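CG4930 (Drosophila melanogaster, PDB 3ISM) inhibits the nuclease EndoG by forming a complex with it and contains a helical region resembling the Ku C-terminal domain. Local coordinates at residues E57-R61 with D98-D103; I70-L74 with E86-Q90; L91-Y95 with Y107-I111. The protein carries 1 engineered substitution. The contacts are given in a common frame with arbitrary orientation. Residues are numbered along the deposited sequence.

Interaction 1: residues E57-R61 with D98-D103; sequences ENFDR and DACFYD
Phe59 lays one face of its ring over the CB of Tyr102, which stands 3.8 Å from the ring centroid and 15° off the normal, a CH-pi contact. Residues 57-61 are a turn inside helix 52-75; residues 98-102 close helix 81-102, and Asp103 leaves helical geometry at phi/psi -166/74. The two short axes run nearly antiparallel, at -152°, and stay 11.5 Å apart, a gap bridged by the t rotamer (chi1 -180°) of Phe59. Its CE1 lies 3.6 Å from Asp98 CB, CZ 3.8 Å from Ala99 N, and CE2 3.8 Å from Asp103 CB. The rings of Phe59 and Tyr102 meet obliquely, planes at 31° and centroids 4.8 Å apart. At the margin two like charges approach, Asp60 OD2 to Asp103 OD2 at 4.3 Å. Asp98 directs its carboxylate elsewhere, forming a salt bridge with Arg93 of the CG8862 chain and a hydrogen bond with Tyr36. Phe59 thus packs against the C-terminal end of helix 81-102 within a helical bundle, beside the interface with CG8862.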
ATOM      1  N   GLU C  57       2.928  22.857  24.601  1.00 29.27           N
ATOM      2  CA  GLU C  57       3.410  23.826  25.590  1.00 28.31           C
ATOM      3  C   GLU C  57       4.823  24.323  25.269  1.00 28.07           C
ATOM      4  O   GLU C  57       5.091  25.529  25.371  1.00 26.61           O
ATOM      5  CB  GLU C  57       3.326  23.295  27.026  1.00 28.20           C
ATOM      6  CG  GLU C  57       3.657  24.354  28.146  1.00 29.63           C
ATOM      7  CD  GLU C  57       2.818  25.660  28.050  1.00 30.25           C
ATOM      8  OE1 GLU C  57       1.782  25.668  27.347  1.00 31.30           O
ATOM      9  OE2 GLU C  57       3.194  26.684  28.667  1.00 31.10           O
ATOM     10  N   ASN C  58       5.701  23.394  24.869  1.00 27.52           N
ATOM     11  CA  ASN C  58       7.074  23.729  24.483  1.00 27.68           C
ATOM     12  C   ASN C  58       7.110  24.779  23.367  1.00 27.69           C
ATOM     13  O   ASN C  58       7.897  25.738  23.419  1.00 26.98           O
ATOM     14  CB  ASN C  58       7.848  22.475  24.051  1.00 27.46           C
ATOM     15  CG  ASN C  58       8.282  21.608  25.233  1.00 27.91           C
ATOM     16  OD1 ASN C  58       8.112  21.985  26.401  1.00 26.53           O
ATOM     17  ND2 ASN C  58       8.843  20.434  24.931  1.00 26.07           N
ATOM     18  N   PHE C  59       6.256  24.603  22.366  1.00 28.10           N
ATOM     19  CA  PHE C  59       6.177  25.597  21.302  1.00 28.96           C
ATOM     20  C   PHE C  59       5.566  26.895  21.803  1.00 29.62           C
ATOM     21  O   PHE C  59       6.050  27.971  21.441  1.00 30.47           O
ATOM     22  CB  PHE C  59       5.399  25.131  20.064  1.00 29.02           C
ATOM     23  CG  PHE C  59       5.347  26.194  18.977  1.00 29.95           C
ATOM     24  CD1 PHE C  59       6.450  26.406  18.159  1.00 29.02           C
ATOM     25  CD2 PHE C  59       4.235  27.020  18.827  1.00 29.60           C
ATOM     26  CE1 PHE C  59       6.444  27.404  17.198  1.00 29.63           C
ATOM     27  CE2 PHE C  59       4.218  28.025  17.847  1.00 28.24           C
ATOM     28  CZ  PHE C  59       5.317  28.213  17.032  1.00 28.44           C
ATOM     29  N   ASP C  60       4.500  26.807  22.600  1.00 29.79           N
ATOM     30  CA  ASP C  60       3.873  28.028  23.143  1.00 30.85           C
ATOM     31  C   ASP C  60       4.884  28.878  23.930  1.00 30.41           C
ATOM     32  O   ASP C  60       4.891  30.102  23.797  1.00 30.41           O
ATOM     33  CB  ASP C  60       2.661  27.684  24.007  1.00 32.00           C
ATOM     34  CG  ASP C  60       1.907  28.924  24.503  1.00 35.88           C
ATOM     35  OD1 ASP C  60       2.486  29.768  25.220  1.00 39.04           O
ATOM     36  OD2 ASP C  60       0.705  29.039  24.194  1.00 40.86           O
ATOM     37  N   ARG C  61       5.745  28.231  24.722  1.00 29.43           N
ATOM     38  CA  ARG C  61       6.805  28.931  25.444  1.00 29.34           C
ATOM     39  C   ARG C  61       7.916  29.468  24.535  1.00 28.80           C
ATOM     40  O   ARG C  61       8.497  30.501  24.817  1.00 29.23           O
ATOM     41  CB  ARG C  61       7.429  28.037  26.519  1.00 29.79           C
ATOM     42  CG  ARG C  61       6.556  27.774  27.746  1.00 31.91           C
ATOM     43  CD  ARG C  61       6.486  28.986  28.684  1.00 35.99           C
ATOM     44  NE  ARG C  61       7.788  29.362  29.255  1.00 39.21           N
ATOM     45  CZ  ARG C  61       8.350  28.777  30.316  1.00 40.31           C
ATOM     46  NH1 ARG C  61       7.741  27.770  30.935  1.00 39.70           N
ATOM     47  NH2 ARG C  61       9.534  29.194  30.756  1.00 40.55           N
ATOM     48  N   ASP C  98       6.732  28.752  11.623  1.00 30.00           N
ATOM     49  CA  ASP C  98       6.378  27.710  12.586  1.00 29.98           C
ATOM     50  C   ASP C  98       4.951  27.848  13.090  1.00 29.90           C
ATOM     51  O   ASP C  98       4.238  26.847  13.225  1.00 29.58           O
ATOM     52  CB  ASP C  98       7.356  27.718  13.763  1.00 30.02           C
ATOM     53  CG  ASP C  98       8.720  27.211  13.370  1.00 30.27           C
ATOM     54  OD1 ASP C  98       8.786  26.346  12.480  1.00 32.48           O
ATOM     55  OD2 ASP C  98       9.728  27.675  13.922  1.00 31.02           O
ATOM     56  N   ALA C  99       4.540  29.082  13.389  1.00 29.73           N
ATOM     57  CA  ALA C  99       3.182  29.323  13.877  1.00 29.67           C
ATOM     58  C   ALA C  99       2.097  28.816  12.916  1.00 29.90           C
ATOM     59  O   ALA C  99       1.055  28.326  13.368  1.00 29.57           O
ATOM     60  CB  ALA C  99       2.969  30.785  14.182  1.00 29.80           C
ATOM     61  N   CYS C 100       2.337  28.941  11.606  1.00 30.06           N
ATOM     62  CA  CYS C 100       1.410  28.450  10.581  1.00 30.53           C
ATOM     63  C   CYS C 100       1.144  26.950  10.704  1.00 30.36           C
ATOM     64  O   CYS C 100       0.098  26.468  10.263  1.00 31.11           O
ATOM     65  CB  CYS C 100       1.967  28.689   9.171  1.00 30.58           C
ATOM     66  SG  CYS C 100       2.031  30.396   8.598  1.00 34.68           S
ATOM     67  N   PHE C 101       2.116  26.213  11.232  1.00 29.55           N
ATOM     68  CA  PHE C 101       2.015  24.767  11.378  1.00 28.97           C
ATOM     69  C   PHE C 101       1.546  24.384  12.788  1.00 29.62           C
ATOM     70  O   PHE C 101       0.642  23.556  12.947  1.00 29.01           O
ATOM     71  CB  PHE C 101       3.367  24.104  11.061  1.00 27.91           C
ATOM     72  CG  PHE C 101       3.351  22.594  11.167  1.00 27.19           C
ATOM     73  CD1 PHE C 101       2.910  21.809  10.104  1.00 25.72           C
ATOM     74  CD2 PHE C 101       3.778  21.957  12.327  1.00 26.92           C
ATOM     75  CE1 PHE C 101       2.897  20.422  10.197  1.00 25.14           C
ATOM     76  CE2 PHE C 101       3.762  20.556  12.427  1.00 27.55           C
ATOM     77  CZ  PHE C 101       3.321  19.794  11.364  1.00 25.45           C
ATOM     78  N   TYR C 102       2.174  24.980  13.805  1.00 30.21           N
ATOM     79  CA  TYR C 102       1.891  24.617  15.207  1.00 31.38           C
ATOM     80  C   TYR C 102       0.729  25.371  15.881  1.00 31.70           C
ATOM     81  O   TYR C 102      -0.033  24.756  16.617  1.00 31.47           O
ATOM     82  CB  TYR C 102       3.131  24.776  16.092  1.00 31.31           C
ATOM     83  CG  TYR C 102       4.315  23.936  15.704  1.00 31.79           C
ATOM     84  CD1 TYR C 102       5.417  24.516  15.090  1.00 31.98           C
ATOM     85  CD2 TYR C 102       4.339  22.569  15.956  1.00 31.71           C
ATOM     86  CE1 TYR C 102       6.512  23.773  14.724  1.00 32.42           C
ATOM     87  CE2 TYR C 102       5.428  21.802  15.586  1.00 32.47           C
ATOM     88  CZ  TYR C 102       6.515  22.416  14.977  1.00 33.16           C
ATOM     89  OH  TYR C 102       7.606  21.678  14.622  1.00 33.00           O
ATOM     90  N   ASP C 103       0.608  26.689  15.660  1.00 32.50           N
ATOM     91  CA  ASP C 103      -0.271  27.528  16.510  1.00 32.78           C
ATOM     92  C   ASP C 103      -0.549  28.918  15.924  1.00 33.09           C
ATOM     93  O   ASP C 103       0.007  29.923  16.397  1.00 33.45           O
ATOM     94  CB  ASP C 103       0.398  27.693  17.881  1.00 33.19           C
ATOM     95  CG  ASP C 103      -0.599  27.859  19.031  1.00 34.41           C
ATOM     96  OD1 ASP C 103      -1.830  27.985  18.813  1.00 33.18           O
ATOM     97  OD2 ASP C 103      -0.120  27.877  20.184  1.00 37.26           O
TER

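Interaction 2: residues I70-L74 with E86-Q90; sequences IWRLL and EKASQ
Both partners are regular helix, residues 70-74 within helix 52-75 and 86-90 within helix 81-102, and their axes approach to 8.6 Å with a crossing angle of -154°. Ile70 comes first, its CA 4.9 Å from that of Ala88; its chi1 of -73° (m) leaves CG1 4.1 Å from Ala88 O and CG2 4.3 Å from Ala88 CB. Leu73 points toward the partner in an m,t rotamer. Its CB lies 3.9 Å from Ala88 CB, while its CD1 reaches 3.8 Å from Ala88 N and 3.9 Å from Lys87 CB. Leu74, also m,t, completes the set with CG 3.7 Å from Ala88 CB. Ala88 is therefore the common partner of all three aliphatic side chains, and its small methyl permits the close backbone approach. Lys87 contributes its CB, whereas its NZ hydrogen-bonds to Leu29 O. Along the outer side of its helix, Gln90 NE2 donates to Glu86 OE2 at 2.7 Å. Two consecutive helices packed antiparallel in this way form a helical hairpin of the Ku C-terminal-like bundle.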
ATOM      1  N   ILE C  70      11.013  40.161  19.610  1.00 28.90           N
ATOM      2  CA  ILE C  70      10.650  40.937  18.428  1.00 29.05           C
ATOM      3  C   ILE C  70      10.151  42.330  18.842  1.00 29.66           C
ATOM      4  O   ILE C  70      10.522  43.345  18.239  1.00 29.38           O
ATOM      5  CB  ILE C  70       9.574  40.232  17.596  1.00 28.53           C
ATOM      6  CG1 ILE C  70      10.162  39.017  16.863  1.00 28.45           C
ATOM      7  CG2 ILE C  70       8.970  41.207  16.566  1.00 28.42           C
ATOM      8  CD1 ILE C  70       9.131  37.941  16.465  1.00 24.95           C
ATOM      9  N   TRP C  71       9.322  42.360  19.883  1.00 29.77           N
ATOM     10  CA  TRP C  71       8.755  43.598  20.394  1.00 30.61           C
ATOM     11  C   TRP C  71       9.859  44.514  20.918  1.00 30.27           C
ATOM     12  O   TRP C  71       9.883  45.708  20.615  1.00 30.37           O
ATOM     13  CB  TRP C  71       7.729  43.302  21.500  1.00 30.97           C
ATOM     14  CG  TRP C  71       6.861  44.476  21.835  1.00 32.38           C
ATOM     15  CD1 TRP C  71       7.167  45.511  22.681  1.00 32.94           C
ATOM     16  CD2 TRP C  71       5.534  44.734  21.349  1.00 32.94           C
ATOM     17  NE1 TRP C  71       6.121  46.398  22.739  1.00 33.47           N
ATOM     18  CE2 TRP C  71       5.105  45.946  21.935  1.00 33.99           C
ATOM     19  CE3 TRP C  71       4.668  44.058  20.481  1.00 33.85           C
ATOM     20  CZ2 TRP C  71       3.843  46.498  21.683  1.00 33.72           C
ATOM     21  CZ3 TRP C  71       3.414  44.610  20.223  1.00 33.38           C
ATOM     22  CH2 TRP C  71       3.015  45.815  20.826  1.00 33.27           C
ATOM     23  N   ARG C  72      10.777  43.946  21.689  1.00 29.79           N
ATOM     24  CA  ARG C  72      11.925  44.702  22.171  1.00 29.69           C
ATOM     25  C   ARG C  72      12.860  45.192  21.059  1.00 28.85           C
ATOM     26  O   ARG C  72      13.298  46.336  21.085  1.00 27.95           O
ATOM     27  CB  ARG C  72      12.678  43.906  23.242  1.00 30.42           C
ATOM     28  CG  ARG C  72      11.847  43.759  24.513  1.00 32.59           C
ATOM     29  CD  ARG C  72      12.639  43.247  25.705  1.00 38.20           C
ATOM     30  NE  ARG C  72      13.040  41.852  25.561  1.00 41.53           N
ATOM     31  CZ  ARG C  72      14.298  41.432  25.666  1.00 43.93           C
ATOM     32  NH1 ARG C  72      15.267  42.308  25.920  1.00 44.59           N
ATOM     33  NH2 ARG C  72      14.586  40.140  25.536  1.00 44.60           N
ATOM     34  N   LEU C  73      13.127  44.348  20.062  1.00 28.19           N
ATOM     35  CA  LEU C  73      14.025  44.744  18.971  1.00 28.02           C
ATOM     36  C   LEU C  73      13.470  45.937  18.202  1.00 28.20           C
ATOM     37  O   LEU C  73      14.221  46.789  17.748  1.00 27.84           O
ATOM     38  CB  LEU C  73      14.294  43.577  18.017  1.00 27.33           C
ATOM     39  CG  LEU C  73      15.217  42.496  18.592  1.00 26.84           C
ATOM     40  CD1 LEU C  73      15.049  41.208  17.823  1.00 25.54           C
ATOM     41  CD2 LEU C  73      16.676  42.937  18.612  1.00 25.54           C
ATOM     42  N   LEU C  74      12.145  45.990  18.093  1.00 28.37           N
ATOM     43  CA  LEU C  74      11.461  47.039  17.350  1.00 28.95           C
ATOM     44  C   LEU C  74      11.251  48.329  18.142  1.00 29.56           C
ATOM     45  O   LEU C  74      11.353  49.408  17.569  1.00 29.67           O
ATOM     46  CB  LEU C  74      10.114  46.525  16.834  1.00 28.53           C
ATOM     47  CG  LEU C  74      10.168  45.505  15.696  1.00 27.77           C
ATOM     48  CD1 LEU C  74       8.793  44.872  15.439  1.00 26.53           C
ATOM     49  CD2 LEU C  74      10.716  46.139  14.428  1.00 28.54           C
ATOM     50  N   GLU C  86      16.268  44.613  11.407  1.00 29.09           N
ATOM     51  CA  GLU C  86      16.625  43.434  10.622  1.00 28.75           C
ATOM     52  C   GLU C  86      16.512  42.143  11.439  1.00 28.53           C
ATOM     53  O   GLU C  86      15.964  41.142  10.972  1.00 28.31           O
ATOM     54  CB  GLU C  86      18.031  43.581  10.011  1.00 28.63           C
ATOM     55  CG  GLU C  86      18.459  42.404   9.139  1.00 29.39           C
ATOM     56  CD  GLU C  86      17.446  42.048   8.054  1.00 32.13           C
ATOM     57  OE1 GLU C  86      16.571  42.884   7.730  1.00 33.41           O
ATOM     58  OE2 GLU C  86      17.546  40.932   7.488  1.00 32.91           O
ATOM     59  N   LYS C  87      17.020  42.173  12.664  1.00 28.35           N
ATOM     60  CA  LYS C  87      16.886  41.033  13.576  1.00 28.29           C
ATOM     61  C   LYS C  87      15.410  40.660  13.823  1.00 28.28           C
ATOM     62  O   LYS C  87      15.039  39.484  13.785  1.00 28.11           O
ATOM     63  CB  LYS C  87      17.604  41.332  14.904  1.00 28.12           C
ATOM     64  CG  LYS C  87      19.109  41.198  14.818  1.00 27.82           C
ATOM     65  CD  LYS C  87      19.785  41.599  16.117  1.00 29.69           C
ATOM     66  CE  LYS C  87      21.289  41.376  16.039  1.00 29.79           C
ATOM     67  NZ  LYS C  87      21.974  41.979  17.205  1.00 29.94           N
ATOM     68  N   ALA C  88      14.572  41.667  14.048  1.00 28.36           N
ATOM     69  CA  ALA C  88      13.147  41.448  14.280  1.00 29.11           C
ATOM     70  C   ALA C  88      12.446  40.849  13.071  1.00 29.80           C
ATOM     71  O   ALA C  88      11.650  39.927  13.203  1.00 30.22           O
ATOM     72  CB  ALA C  88      12.478  42.734  14.689  1.00 29.19           C
ATOM     73  N   SER C  89      12.775  41.362  11.893  1.00 30.36           N
ATOM     74  CA  SER C  89      12.230  40.881  10.622  1.00 30.44           C
ATOM     75  C   SER C  89      12.533  39.383  10.402  1.00 30.46           C
ATOM     76  O   SER C  89      11.629  38.577  10.141  1.00 29.35           O
ATOM     77  CB  SER C  89      12.809  41.746   9.494  1.00 30.70           C
ATOM     78  OG  SER C  89      12.416  41.286   8.215  1.00 32.69           O
ATOM     79  N   GLN C  90      13.807  39.018  10.545  1.00 30.40           N
ATOM     80  CA  GLN C  90      14.234  37.629  10.392  1.00 30.77           C
ATOM     81  C   GLN C  90      13.608  36.681  11.412  1.00 29.92           C
ATOM     82  O   GLN C  90      13.169  35.597  11.052  1.00 30.53           O
ATOM     83  CB  GLN C  90      15.755  37.531  10.466  1.00 30.65           C
ATOM     84  CG  GLN C  90      16.481  38.180   9.300  1.00 31.61           C
ATOM     85  CD  GLN C  90      17.977  37.946   9.343  1.00 32.84           C
ATOM     86  OE1 GLN C  90      18.440  36.915   9.836  1.00 36.57           O
ATOM     87  NE2 GLN C  90      18.748  38.896   8.804  1.00 34.58           N
TER

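Interaction 3: residues L91-Y95 with Y107-I111; sequences LLEEY and YNEWI
Large side chains can join helices whose backbones stand well apart, and residues 91-95 with 107-111 illustrate this. Each segment is a turn of regular helix; the axes run 154° apart in direction, nearly antiparallel, and come no closer than 13.0 Å. The nearest CA pairs are Tyr95 CA to Tyr107 CA, 8.9 Å, and Leu92 CA to Ile111 CA, 9.8 Å. The aromatic contacts centre on the tyrosines. Tyr95, chi1 160° (t), and Tyr107, chi1 -177° (t), bring CE2 of Tyr95 to 3.2 Å from CD1 of Tyr107. Their planes make 58° and the centroids lie 5.2 Å apart, an oblique pairing. The indole of Trp110 joins more loosely, its CZ3 lying at the edge of the Tyr95 ring, 4.3 Å from Tyr95 CE2. The aliphatic contacts all converge on Leu92, whose t,p rotamer carries CD1 to 3.7 Å from Trp110 CZ3, 3.9 Å from Tyr107 CE1 and 4.0 Å from Ile111 CD1. The same methyl is 3.5 Å from Tyr107 OH. No hydrogen bond crosses between the segments; the phenol groups are served by other parts of the fold, Tyr95 OH hydrogen-bonding to Arg67 NH1 and Tyr107 OH to Leu136 O. On another side of helix 81-102, Glu94 forms a salt bridge with Arg94 of the CG8862 chain. Helix 81-102 thus packs against helix 104-120 through this layer, while Tyr95 also touches Tyr36 of helix 32-43 and Ala63 of helix 52-75, and Trp110 leans on Arg67 of helix 52-75.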
ATOM      1  N   LEU C  91      13.584  37.078  12.681  1.00 29.80           N
ATOM      2  CA  LEU C  91      12.924  36.281  13.731  1.00 29.48           C
ATOM      3  C   LEU C  91      11.415  36.179  13.474  1.00 29.04           C
ATOM      4  O   LEU C  91      10.842  35.091  13.586  1.00 29.03           O
ATOM      5  CB  LEU C  91      13.208  36.828  15.146  1.00 29.38           C
ATOM      6  CG  LEU C  91      12.574  36.074  16.346  1.00 29.65           C
ATOM      7  CD1 LEU C  91      12.946  34.612  16.342  1.00 25.24           C
ATOM      8  CD2 LEU C  91      12.970  36.701  17.677  1.00 28.89           C
ATOM      9  N   LEU C  92      10.784  37.289  13.096  1.00 28.26           N
ATOM     10  CA  LEU C  92       9.346  37.281  12.824  1.00 28.56           C
ATOM     11  C   LEU C  92       8.989  36.296  11.712  1.00 28.96           C
ATOM     12  O   LEU C  92       8.048  35.516  11.847  1.00 28.59           O
ATOM     13  CB  LEU C  92       8.836  38.684  12.480  1.00 28.80           C
ATOM     14  CG  LEU C  92       7.329  38.899  12.289  1.00 29.70           C
ATOM     15  CD1 LEU C  92       6.587  38.484  13.530  1.00 27.64           C
ATOM     16  CD2 LEU C  92       7.057  40.369  11.984  1.00 28.72           C
ATOM     17  N   GLU C  93       9.749  36.344  10.624  1.00 29.01           N
ATOM     18  CA  GLU C  93       9.567  35.435   9.504  1.00 30.53           C
ATOM     19  C   GLU C  93       9.713  33.954   9.897  1.00 29.95           C
ATOM     20  O   GLU C  93       8.855  33.140   9.584  1.00 29.98           O
ATOM     21  CB  GLU C  93      10.569  35.782   8.405  1.00 30.60           C
ATOM     22  CG  GLU C  93      10.273  35.108   7.105  1.00 34.82           C
ATOM     23  CD  GLU C  93      10.625  35.981   5.902  1.00 40.54           C
ATOM     24  OE1 GLU C  93      11.515  36.876   6.009  1.00 40.18           O
ATOM     25  OE2 GLU C  93       9.991  35.759   4.849  1.00 43.08           O
ATOM     26  N   GLU C  94      10.809  33.616  10.571  1.00 30.03           N
ATOM     27  CA  GLU C  94      11.017  32.251  11.069  1.00 29.96           C
ATOM     28  C   GLU C  94       9.915  31.831  12.038  1.00 29.13           C
ATOM     29  O   GLU C  94       9.340  30.739  11.907  1.00 28.72           O
ATOM     30  CB  GLU C  94      12.381  32.133  11.753  1.00 30.49           C
ATOM     31  CG  GLU C  94      12.759  30.719  12.194  1.00 32.75           C
ATOM     32  CD  GLU C  94      13.132  29.803  11.043  1.00 35.87           C
ATOM     33  OE1 GLU C  94      13.608  30.297  10.002  1.00 37.26           O
ATOM     34  OE2 GLU C  94      12.964  28.577  11.189  1.00 37.30           O
ATOM     35  N   TYR C  95       9.606  32.701  12.995  1.00 28.70           N
ATOM     36  CA  TYR C  95       8.563  32.383  13.972  1.00 28.05           C
ATOM     37  C   TYR C  95       7.192  32.149  13.299  1.00 28.21           C
ATOM     38  O   TYR C  95       6.536  31.127  13.571  1.00 27.73           O
ATOM     39  CB  TYR C  95       8.509  33.393  15.117  1.00 27.15           C
ATOM     40  CG  TYR C  95       7.196  33.397  15.864  1.00 27.28           C
ATOM     41  CD1 TYR C  95       6.649  32.218  16.361  1.00 27.03           C
ATOM     42  CD2 TYR C  95       6.496  34.580  16.070  1.00 25.49           C
ATOM     43  CE1 TYR C  95       5.430  32.222  17.019  1.00 27.06           C
ATOM     44  CE2 TYR C  95       5.290  34.585  16.744  1.00 24.19           C
ATOM     45  CZ  TYR C  95       4.768  33.405  17.214  1.00 25.49           C
ATOM     46  OH  TYR C  95       3.580  33.391  17.892  1.00 26.60           O
ATOM     47  N   TYR C 107      -0.406  33.786  17.164  1.00 31.20           N
ATOM     48  CA  TYR C 107       0.271  34.668  16.238  1.00 30.34           C
ATOM     49  C   TYR C 107      -0.720  35.659  15.614  1.00 30.24           C
ATOM     50  O   TYR C 107      -0.465  36.812  15.580  1.00 30.25           O
ATOM     51  CB  TYR C 107       1.025  33.904  15.150  1.00 29.15           C
ATOM     52  CG  TYR C 107       1.801  34.776  14.200  1.00 28.26           C
ATOM     53  CD1 TYR C 107       3.137  34.958  14.351  1.00 27.65           C
ATOM     54  CD2 TYR C 107       1.192  35.410  13.156  1.00 27.56           C
ATOM     55  CE1 TYR C 107       3.823  35.735  13.533  1.00 27.03           C
ATOM     56  CE2 TYR C 107       1.874  36.191  12.328  1.00 27.10           C
ATOM     57  CZ  TYR C 107       3.192  36.359  12.511  1.00 28.38           C
ATOM     58  OH  TYR C 107       3.892  37.141  11.692  1.00 28.51           O
ATOM     59  N   ASN C 108      -1.843  35.175  15.128  1.00 30.24           N
ATOM     60  CA  ASN C 108      -2.840  36.036  14.493  1.00 31.00           C
ATOM     61  C   ASN C 108      -3.360  37.182  15.383  1.00 31.44           C
ATOM     62  O   ASN C 108      -3.599  38.300  14.900  1.00 31.56           O
ATOM     63  CB  ASN C 108      -3.989  35.194  13.904  1.00 30.33           C
ATOM     64  CG  ASN C 108      -3.553  34.397  12.675  1.00 31.62           C
ATOM     65  OD1 ASN C 108      -2.396  34.463  12.260  1.00 32.38           O
ATOM     66  ND2 ASN C 108      -4.469  33.640  12.097  1.00 31.34           N
ATOM     67  N   GLU C 109      -3.516  36.914  16.675  1.00 31.89           N
ATOM     68  CA  GLU C 109      -3.970  37.948  17.605  1.00 32.81           C
ATOM     69  C   GLU C 109      -2.861  38.942  17.920  1.00 32.38           C
ATOM     70  O   GLU C 109      -3.110  40.141  18.020  1.00 32.37           O
ATOM     71  CB  GLU C 109      -4.466  37.318  18.900  1.00 33.42           C
ATOM     72  CG  GLU C 109      -5.691  36.443  18.712  1.00 36.39           C
ATOM     73  CD  GLU C 109      -6.065  35.689  19.972  1.00 41.46           C
ATOM     74  OE1 GLU C 109      -5.366  35.845  21.005  1.00 43.97           O
ATOM     75  OE2 GLU C 109      -7.061  34.932  19.922  1.00 43.81           O
ATOM     76  N   TRP C 110      -1.642  38.432  18.080  1.00 31.57           N
ATOM     77  CA  TRP C 110      -0.515  39.270  18.473  1.00 31.09           C
ATOM     78  C   TRP C 110      -0.036  40.184  17.338  1.00 30.15           C
ATOM     79  O   TRP C 110       0.377  41.322  17.567  1.00 30.37           O
ATOM     80  CB  TRP C 110       0.625  38.395  18.986  1.00 30.89           C
ATOM     81  CG  TRP C 110       1.909  39.140  19.235  1.00 31.27           C
ATOM     82  CD1 TRP C 110       2.220  39.912  20.323  1.00 30.66           C
ATOM     83  CD2 TRP C 110       3.063  39.156  18.388  1.00 30.54           C
ATOM     84  NE1 TRP C 110       3.491  40.418  20.195  1.00 30.35           N
ATOM     85  CE2 TRP C 110       4.033  39.965  19.020  1.00 30.46           C
ATOM     86  CE3 TRP C 110       3.370  38.567  17.151  1.00 31.56           C
ATOM     87  CZ2 TRP C 110       5.282  40.201  18.460  1.00 29.86           C
ATOM     88  CZ3 TRP C 110       4.625  38.801  16.597  1.00 30.56           C
ATOM     89  CH2 TRP C 110       5.560  39.610  17.252  1.00 30.96           C
ATOM     90  N   ILE C 111      -0.104  39.683  16.112  1.00 29.04           N
ATOM     91  CA  ILE C 111       0.378  40.448  14.973  1.00 28.00           C
ATOM     92  C   ILE C 111      -0.455  41.724  14.743  1.00 27.95           C
ATOM     93  O   ILE C 111       0.056  42.696  14.235  1.00 27.68           O
ATOM     94  CB  ILE C 111       0.509  39.562  13.697  1.00 27.55           C
ATOM     95  CG1 ILE C 111       1.504  40.181  12.709  1.00 26.95           C
ATOM     96  CG2 ILE C 111      -0.863  39.258  13.063  1.00 26.18           C
ATOM     97  CD1 ILE C 111       2.940  40.162  13.197  1.00 24.70           C
TER

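How the interactions relate
Successive helices build one compact bundle, with helix 81-102 common to all three contacts. Interactions 1 and 2 pair it with helix 52-75 at two levels, their centres 19 Å apart and not touching; interaction 2 is nested within the chain segment closed by interaction 1. Interaction 3, which follows interaction 2 and alternates with interaction 1 along the chain, adds helix 104-120; its centre lies about 10 Å from that of interaction 1 and about 11 Å from that of interaction 2. It touches both: Phe59 meets Tyr95, and Ile70 meets Leu91, Leu92 and Trp110. The result is a continuous core within the Ku C-terminal-like region, carrying a helix that also presents residues to CG8862.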